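Local coordinates for DNA replication and repair protein RecF (Caldanaerobacter subterraneus subsp. tengcongensis, PDB 5Z69) that binds ATP and probably single-stranded DNA, and probably takes part in replication and in recombinational DNA repair by the RecFOR pathway, at residues 216-221 / 301-306. Sequence-based numbering, arbitrary orientation.
Sequences SKFLME and LKLSEL
F218 and L303 form a buried helix-to-helix contact in which a single aromatic ring is laid over a leucine stem; it joins the C-terminal end of helix 186-222 to the middle of helix 291-313. Between 216-221 and 301-306 no hydrogen bond forms, and F218 supplies the contact from its side; the helices also pair through L301 and S304 on L211 and M215. L303 CB stands 3.7 Å from the centroid of the F218 ring and only 4° off its normal, a CH-pi contact placed almost exactly over the middle of the face. Beyond it, L303 CD1 reaches F218 CD1 at 3.7 Å. With CG anti to the carbonyl carbon (chi1 -75°) the F218 ring continues towards helix 291-313, and chi2 of -68° turns its face to L303 CB. On the opposite face K217 CE lies over the ring centre, so aliphatic carbon covers both sides, while the ammonium of K217 goes on to a salt bridge with E307. The ring edge meets S304 OG, 3.6 Å from F218 CD2; that hydroxyl is hydrogen-bonded to C300 O and, across the helix pair, to S214 OG. Away from the nucleotide, this is mainly apolar side-chain packing between two long helices of the RecF/RecN/SMC-type P-loop ATPase fold.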
loop_
_atom_site.group_PDB
_atom_site.type_symbol
_atom_site.label_atom_id
_atom_site.label_comp_id
_atom_site.label_asym_id
_atom_site.label_seq_id
_atom_site.Cartn_x
_atom_site.Cartn_y
_atom_site.Cartn_z
ATOM N N SER A 216 10.940 -0.189 -17.346
ATOM C CA SER A 216 10.405 0.947 -18.108
ATOM C C SER A 216 10.972 0.944 -19.511
ATOM O O SER A 216 10.284 1.283 -20.474
ATOM C CB SER A 216 10.729 2.277 -17.430
ATOM O OG SER A 216 9.947 2.465 -16.273
ATOM N N LYS A 217 12.243 0.563 -19.614
ATOM C CA LYS A 217 12.899 0.451 -20.901
ATOM C C LYS A 217 12.218 -0.639 -21.733
ATOM O O LYS A 217 11.831 -0.402 -22.870
ATOM C CB LYS A 217 14.394 0.163 -20.712
ATOM C CG LYS A 217 15.251 0.239 -21.976
ATOM C CD LYS A 217 15.357 -1.102 -22.708
ATOM C CE LYS A 217 15.860 -2.219 -21.794
ATOM N NZ LYS A 217 17.281 -2.054 -21.363
ATOM N N PHE A 218 12.056 -1.831 -21.165
ATOM C CA PHE A 218 11.477 -2.946 -21.919
ATOM C C PHE A 218 10.007 -2.708 -22.281
ATOM O O PHE A 218 9.589 -2.965 -23.412
ATOM C CB PHE A 218 11.620 -4.259 -21.137
ATOM C CG PHE A 218 13.016 -4.818 -21.145
ATOM C CD1 PHE A 218 13.569 -5.316 -22.316
ATOM C CD2 PHE A 218 13.778 -4.856 -19.985
ATOM C CE1 PHE A 218 14.854 -5.835 -22.331
ATOM C CE2 PHE A 218 15.065 -5.369 -19.998
ATOM C CZ PHE A 218 15.602 -5.854 -21.174
ATOM N N LEU A 219 9.236 -2.217 -21.319
ATOM C CA LEU A 219 7.818 -1.939 -21.524
ATOM C C LEU A 219 7.591 -0.909 -22.632
ATOM O O LEU A 219 6.719 -1.082 -23.486
ATOM C CB LEU A 219 7.185 -1.455 -20.220
ATOM C CG LEU A 219 5.695 -1.133 -20.281
ATOM C CD1 LEU A 219 4.893 -2.391 -20.578
ATOM C CD2 LEU A 219 5.229 -0.483 -18.989
ATOM N N MET A 220 8.391 0.155 -22.622
ATOM C CA MET A 220 8.219 1.240 -23.579
ATOM C C MET A 220 8.558 0.776 -24.991
ATOM O O MET A 220 8.166 1.408 -25.969
ATOM C CB MET A 220 9.086 2.445 -23.193
ATOM C CG MET A 220 8.666 3.770 -23.836
ATOM S SD MET A 220 6.952 4.247 -23.482
ATOM C CE MET A 220 6.969 5.984 -23.925
ATOM N N GLU A 221 9.278 -0.338 -25.091
ATOM C CA GLU A 221 9.724 -0.844 -26.386
ATOM C C GLU A 221 8.691 -1.739 -27.067
ATOM O O GLU A 221 8.581 -1.729 -28.291
ATOM C CB GLU A 221 11.036 -1.625 -26.243
ATOM C CG GLU A 221 12.243 -0.813 -25.781
ATOM C CD GLU A 221 12.547 0.365 -26.680
ATOM O OE1 GLU A 221 12.475 0.206 -27.919
ATOM O OE2 GLU A 221 12.848 1.454 -26.143
ATOM N N LEU A 301 9.276 -7.818 -16.510
ATOM C CA LEU A 301 9.804 -8.136 -15.192
ATOM C C LEU A 301 10.962 -9.140 -15.289
ATOM O O LEU A 301 12.018 -8.947 -14.685
ATOM C CB LEU A 301 8.690 -8.697 -14.313
ATOM C CG LEU A 301 9.084 -9.144 -12.912
ATOM C CD1 LEU A 301 9.298 -7.937 -12.013
ATOM C CD2 LEU A 301 8.039 -10.092 -12.336
ATOM N N LYS A 302 10.759 -10.197 -16.071
ATOM C CA LYS A 302 11.762 -11.271 -16.186
ATOM C C LYS A 302 12.938 -10.837 -17.066
ATOM O O LYS A 302 14.095 -11.163 -16.784
ATOM C CB LYS A 302 11.123 -12.549 -16.734
ATOM C CG LYS A 302 9.964 -13.114 -15.881
ATOM C CD LYS A 302 10.426 -13.611 -14.509
ATOM C CE LYS A 302 11.400 -14.791 -14.685
ATOM N NZ LYS A 302 11.871 -15.413 -13.393
ATOM N N LEU A 303 12.641 -10.100 -18.133
ATOM C CA LEU A 303 13.691 -9.523 -18.964
ATOM C C LEU A 303 14.595 -8.635 -18.114
ATOM O O LEU A 303 15.806 -8.622 -18.296
ATOM C CB LEU A 303 13.091 -8.728 -20.132
ATOM C CG LEU A 303 12.520 -9.559 -21.286
ATOM C CD1 LEU A 303 11.919 -8.651 -22.351
ATOM C CD2 LEU A 303 13.596 -10.459 -21.891
ATOM N N SER A 304 13.998 -7.931 -17.160
ATOM C CA SER A 304 14.741 -7.067 -16.246
ATOM C C SER A 304 15.560 -7.850 -15.224
ATOM O O SER A 304 16.670 -7.446 -14.852
ATOM C CB SER A 304 13.780 -6.130 -15.518
ATOM O OG SER A 304 13.269 -5.170 -16.414
ATOM N N GLU A 305 15.000 -8.959 -14.761
ATOM C CA GLU A 305 15.707 -9.849 -13.851
ATOM C C GLU A 305 17.000 -10.261 -14.510
ATOM O O GLU A 305 18.090 -10.141 -13.938
ATOM C CB GLU A 305 14.848 -11.074 -13.516
ATOM C CG GLU A 305 15.521 -12.054 -12.552
ATOM C CD GLU A 305 14.765 -13.363 -12.426
ATOM O OE1 GLU A 305 13.518 -13.350 -12.565
ATOM O OE2 GLU A 305 15.426 -14.410 -12.190
ATOM N N LEU A 306 16.870 -10.723 -15.744
ATOM C CA LEU A 306 18.011 -11.141 -16.538
ATOM C C LEU A 306 19.047 -10.023 -16.683
ATOM O O LEU A 306 20.235 -10.211 -16.422
ATOM C CB LEU A 306 17.521 -11.605 -17.905
ATOM C CG LEU A 306 18.596 -11.923 -18.944
ATOM C CD1 LEU A 306 19.597 -12.927 -18.399
ATOM C CD2 LEU A 306 17.936 -12.433 -20.225
#